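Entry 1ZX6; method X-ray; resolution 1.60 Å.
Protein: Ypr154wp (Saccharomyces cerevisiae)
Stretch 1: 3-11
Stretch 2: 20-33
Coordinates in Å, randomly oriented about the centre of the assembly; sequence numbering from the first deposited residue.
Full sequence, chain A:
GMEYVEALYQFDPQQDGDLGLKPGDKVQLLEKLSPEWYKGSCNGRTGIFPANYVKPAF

Stretch 1, residues 3-11: EYVEALYQF
Stretch 2 20-33: GLKPGDKVQLLEKL

The two stretches form an antiparallel β contact, held chiefly by seven backbone hydrogen bonds and sealed on one side by small and branched apolar side chains. Strand 4-7 runs against the strand that begins at Lys26 at 144° between their N-to-C directions, with axes approaching to 4.5 Å, and the contact buries 949 Å² summed over both sides.

Both backbones are extended (Val5 at phi/psi -125/162°, Val27 at -123/131°), and their hydrogen bonds fix the register: Tyr4 faces Gln28, Val5 faces Val27 and Glu6 faces Lys26, with CA-CA distances of 4.6, 5.3 and 4.4 Å. Val5 and Val27 are the hydrogen-bonded pair, Val5 N to Val27 O at 3.0 Å and Val27 N to Val5 O at 2.9 Å. The ladder continues with Leu29 N to Glu3 O at 2.8 Å and Ala7 N to Asp25 O at 2.8 Å. In the non-hydrogen-bonded pairs, CA-H groups lean on the same carbonyls, as in Tyr4 CA to Val27 O at 3.2 Å.

Beyond Ala7 the second stretch makes a type II turn, Lys22 to Asp25, closed by Asp25 N to Lys22 O (3.1 Å) and braced by Lys22 N to Asp25 OD2 (2.8 Å), with Asp25 chi1 m. Pro23 suits the second position at phi -56°; Gly24, at 103/-18°, adopts a conformation in which a CB would jam against the preceding carbonyl. Its N donates to Ala7 O at 2.8 Å. Farther along, Phe11 and Leu21 make a single bridge: Phe11 N to Leu21 O is 3.0 Å and Leu21 N to Phe11 O 3.1 Å.

Val5 (chi1 m) and Val27 (t) share one face of the sheet, their β-branches suiting extended strands, with Val5 CG2 3.8 Å from Val27 CB. Leu29, t with chi2 p, brings CD2 to 4.1 Å from Val5 CG1. Buried Ala7 points toward the second stretch; its methyl, which is all the side chain it has, packs with CB 3.4 Å from Lys22 O and 4.0 Å from Leu21 CB. Leu21 (m,t) also places CB 4.0 Å from CB of Phe11 (t).

Tyr4, Glu6, Lys26 and Gln28 occupy the more exposed face. The Tyr4 ring (chi1 m, chi2 74°) covers Gln28, whose CA lies 3.9 Å from the ring centroid, over its face, in a CH-π contact; Gln28 is extended (t,t). Glu6 is likewise t,t, while Lys26 (m,t,m,m) curls so that NZ donates to a water at 3.0 Å; that water donates to Gly24 O at 2.8 Å and, weakly, to Glu6 OE2 at 3.4 Å. This water links the Lys26 and Glu6 side chains to the turn.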

# COMPACT_ATOMS: atom_id res chain seq x y z
N GLU A 3 4.35 -8.10 8.63
CA GLU A 3 5.19 -7.35 7.63
C GLU A 3 4.64 -5.97 7.36
O GLU A 3 3.43 -5.84 7.09
CB GLU A 3 5.20 -8.06 6.29
CG GLU A 3 5.76 -9.46 6.27
CD GLU A 3 6.15 -9.88 4.86
OE1 GLU A 3 6.35 -8.99 3.99
OE2 GLU A 3 6.26 -11.11 4.61
N TYR A 4 5.52 -4.97 7.38
CA TYR A 4 5.17 -3.58 7.06
C TYR A 4 6.07 -3.05 5.97
O TYR A 4 7.24 -3.39 5.89
CB TYR A 4 5.29 -2.67 8.29
CG TYR A 4 4.12 -2.77 9.25
CD1 TYR A 4 3.98 -3.87 10.05
CD2 TYR A 4 3.19 -1.74 9.37
CE1 TYR A 4 2.93 -3.99 10.95
CE2 TYR A 4 2.13 -1.85 10.26
CZ TYR A 4 2.01 -2.97 11.04
OH TYR A 4 0.96 -3.09 11.93
N VAL A 5 5.49 -2.21 5.12
CA VAL A 5 6.19 -1.59 4.01
C VAL A 5 6.03 -0.07 4.13
O VAL A 5 5.13 0.40 4.83
CB VAL A 5 5.64 -2.11 2.63
CG1 VAL A 5 5.92 -3.64 2.49
CG2 VAL A 5 4.17 -1.83 2.44
N GLU A 6 6.87 0.67 3.44
CA GLU A 6 6.81 2.14 3.49
C GLU A 6 6.60 2.68 2.07
O GLU A 6 7.36 2.33 1.16
CB GLU A 6 8.08 2.74 4.10
CG GLU A 6 8.05 4.27 4.18
CD GLU A 6 9.32 4.89 4.78
OE1 GLU A 6 10.26 4.15 5.15
OE2 GLU A 6 9.36 6.12 4.90
N ALA A 7 5.63 3.58 1.91
CA ALA A 7 5.38 4.25 0.61
C ALA A 7 6.46 5.26 0.28
O ALA A 7 6.90 6.06 1.13
CB ALA A 7 4.00 4.94 0.61
N LEU A 8 6.94 5.18 -0.97
CA LEU A 8 8.01 6.04 -1.47
C LEU A 8 7.46 7.11 -2.39
O LEU A 8 8.12 8.12 -2.63
CB LEU A 8 9.02 5.22 -2.26
CG LEU A 8 10.12 4.46 -1.55
CD1 LEU A 8 10.88 3.61 -2.56
CD2 LEU A 8 11.06 5.40 -0.83
N TYR A 9 6.27 6.85 -2.93
CA TYR A 9 5.64 7.70 -3.94
C TYR A 9 4.14 7.82 -3.62
O TYR A 9 3.55 6.93 -2.98
CB TYR A 9 5.79 7.10 -5.34
CG TYR A 9 7.19 6.63 -5.69
CD1 TYR A 9 8.12 7.50 -6.22
CD2 TYR A 9 7.54 5.30 -5.53
CE1 TYR A 9 9.40 7.07 -6.53
CE2 TYR A 9 8.82 4.86 -5.83
CZ TYR A 9 9.76 5.75 -6.33
OH TYR A 9 11.05 5.33 -6.64
N GLN A 10 3.54 8.92 -4.06
CA GLN A 10 2.11 9.22 -3.82
C GLN A 10 1.25 8.41 -4.80
O GLN A 10 1.41 8.53 -6.00
CB GLN A 10 1.80 10.72 -3.95
CG GLN A 10 0.34 11.04 -3.64
CD GLN A 10 0.10 12.52 -3.35
OE1 GLN A 10 0.92 13.18 -2.72
NE2 GLN A 10 -1.05 13.02 -3.78
N PHE A 11 0.43 7.50 -4.26
CA PHE A 11 -0.55 6.79 -5.05
C PHE A 11 -1.92 7.44 -4.80
O PHE A 11 -2.45 7.38 -3.70
CB PHE A 11 -0.56 5.30 -4.66
CG PHE A 11 -1.65 4.54 -5.29
CD1 PHE A 11 -1.77 4.49 -6.67
CD2 PHE A 11 -2.55 3.82 -4.51
CE1 PHE A 11 -2.80 3.82 -7.27
CE2 PHE A 11 -3.58 3.11 -5.10
CZ PHE A 11 -3.71 3.09 -6.47
N GLY A 20 -5.14 4.61 -0.91
CA GLY A 20 -4.30 5.75 -1.22
C GLY A 20 -3.07 5.77 -0.33
O GLY A 20 -3.12 5.30 0.83
N LEU A 21 -1.97 6.30 -0.86
CA LEU A 21 -0.68 6.31 -0.18
C LEU A 21 0.01 7.68 -0.33
O LEU A 21 -0.03 8.28 -1.40
CB LEU A 21 0.25 5.22 -0.74
CG LEU A 21 -0.14 3.75 -0.76
CD1 LEU A 21 0.92 2.96 -1.54
CD2 LEU A 21 -0.30 3.19 0.65
N LYS A 22 0.63 8.16 0.73
CA LYS A 22 1.47 9.38 0.62
C LYS A 22 2.87 8.91 0.99
O LYS A 22 3.02 8.02 1.80
CB LYS A 22 0.98 10.50 1.53
CG LYS A 22 -0.41 11.03 1.13
CD LYS A 22 -0.62 12.50 1.44
CE LYS A 22 -0.03 13.41 0.38
NZ LYS A 22 -0.44 14.84 0.57
N PRO A 23 3.90 9.51 0.41
CA PRO A 23 5.24 9.07 0.79
C PRO A 23 5.50 9.15 2.29
O PRO A 23 5.16 10.17 2.92
CB PRO A 23 6.14 10.05 0.04
CG PRO A 23 5.31 10.55 -1.09
CD PRO A 23 3.93 10.62 -0.56
N GLY A 24 6.06 8.08 2.85
CA GLY A 24 6.35 7.99 4.27
C GLY A 24 5.34 7.12 5.01
O GLY A 24 5.61 6.71 6.13
N ASP A 25 4.17 6.88 4.41
CA ASP A 25 3.11 6.09 5.04
C ASP A 25 3.62 4.66 5.22
O ASP A 25 4.10 4.08 4.26
CB ASP A 25 1.85 5.98 4.16
CG ASP A 25 0.96 7.21 4.19
OD1 ASP A 25 1.16 8.09 5.05
OD2 ASP A 25 0.01 7.25 3.34
N LYS A 26 3.49 4.11 6.44
CA LYS A 26 3.81 2.70 6.72
C LYS A 26 2.52 1.89 6.72
O LYS A 26 1.54 2.25 7.37
CB LYS A 26 4.59 2.58 8.03
CG LYS A 26 5.97 3.29 7.94
CD LYS A 26 6.73 3.39 9.25
CE LYS A 26 6.07 4.31 10.23
NZ LYS A 26 5.91 5.73 9.77
N VAL A 27 2.54 0.79 5.99
CA VAL A 27 1.37 0.02 5.62
C VAL A 27 1.57 -1.39 6.12
O VAL A 27 2.63 -1.99 5.91
CB VAL A 27 1.22 -0.00 4.10
CG1 VAL A 27 -0.04 -0.72 3.68
CG2 VAL A 27 1.24 1.42 3.56
N GLN A 28 0.57 -1.92 6.80
CA GLN A 28 0.59 -3.32 7.20
C GLN A 28 0.30 -4.15 5.96
O GLN A 28 -0.75 -4.00 5.36
CB GLN A 28 -0.46 -3.60 8.28
CG GLN A 28 -0.43 -5.03 8.75
CD GLN A 28 -1.38 -5.31 9.92
OE1 GLN A 28 -2.22 -4.48 10.28
NE2 GLN A 28 -1.20 -6.47 10.54
N LEU A 29 1.22 -5.04 5.56
CA LEU A 29 1.02 -5.84 4.37
C LEU A 29 0.19 -7.06 4.72
O LEU A 29 0.64 -7.90 5.51
CB LEU A 29 2.39 -6.23 3.77
CG LEU A 29 2.45 -7.08 2.52
CD1 LEU A 29 1.52 -6.60 1.42
CD2 LEU A 29 3.91 -7.16 2.02
N LEU A 30 -1.02 -7.15 4.16
CA LEU A 30 -1.93 -8.25 4.47
C LEU A 30 -1.78 -9.43 3.50
O LEU A 30 -1.80 -10.61 3.91
CB LEU A 30 -3.38 -7.77 4.44
CG LEU A 30 -3.71 -6.66 5.46
CD1 LEU A 30 -5.01 -5.95 5.12
CD2 LEU A 30 -3.80 -7.25 6.85
N GLU A 31 -1.64 -9.13 2.21
CA GLU A 31 -1.48 -10.18 1.19
C GLU A 31 -0.75 -9.64 -0.03
O GLU A 31 -0.98 -8.50 -0.48
CB GLU A 31 -2.85 -10.67 0.74
CG GLU A 31 -2.83 -11.94 -0.11
CD GLU A 31 -4.23 -12.47 -0.41
OE1 GLU A 31 -5.23 -11.93 0.12
OE2 GLU A 31 -4.33 -13.41 -1.22
N LYS A 32 0.17 -10.44 -0.59
CA LYS A 32 0.74 -10.08 -1.86
C LYS A 32 -0.13 -10.72 -2.94
O LYS A 32 -0.02 -11.92 -3.19
CB LYS A 32 2.20 -10.53 -1.96
CG LYS A 32 3.09 -9.88 -0.92
CD LYS A 32 4.54 -10.28 -1.12
CE LYS A 32 5.50 -9.45 -0.29
NZ LYS A 32 6.93 -9.62 -0.76
N LEU A 33 -1.00 -9.94 -3.55
CA LEU A 33 -1.98 -10.50 -4.53
C LEU A 33 -1.29 -11.02 -5.82
O LEU A 33 -1.70 -12.02 -6.38
CB LEU A 33 -3.05 -9.44 -4.86
CG LEU A 33 -3.84 -8.93 -3.66
CD1 LEU A 33 -4.76 -7.79 -4.05
CD2 LEU A 33 -4.61 -10.06 -3.01
O HOH W 1 1.90 -7.86 10.55
O HOH W 2 7.80 6.92 7.82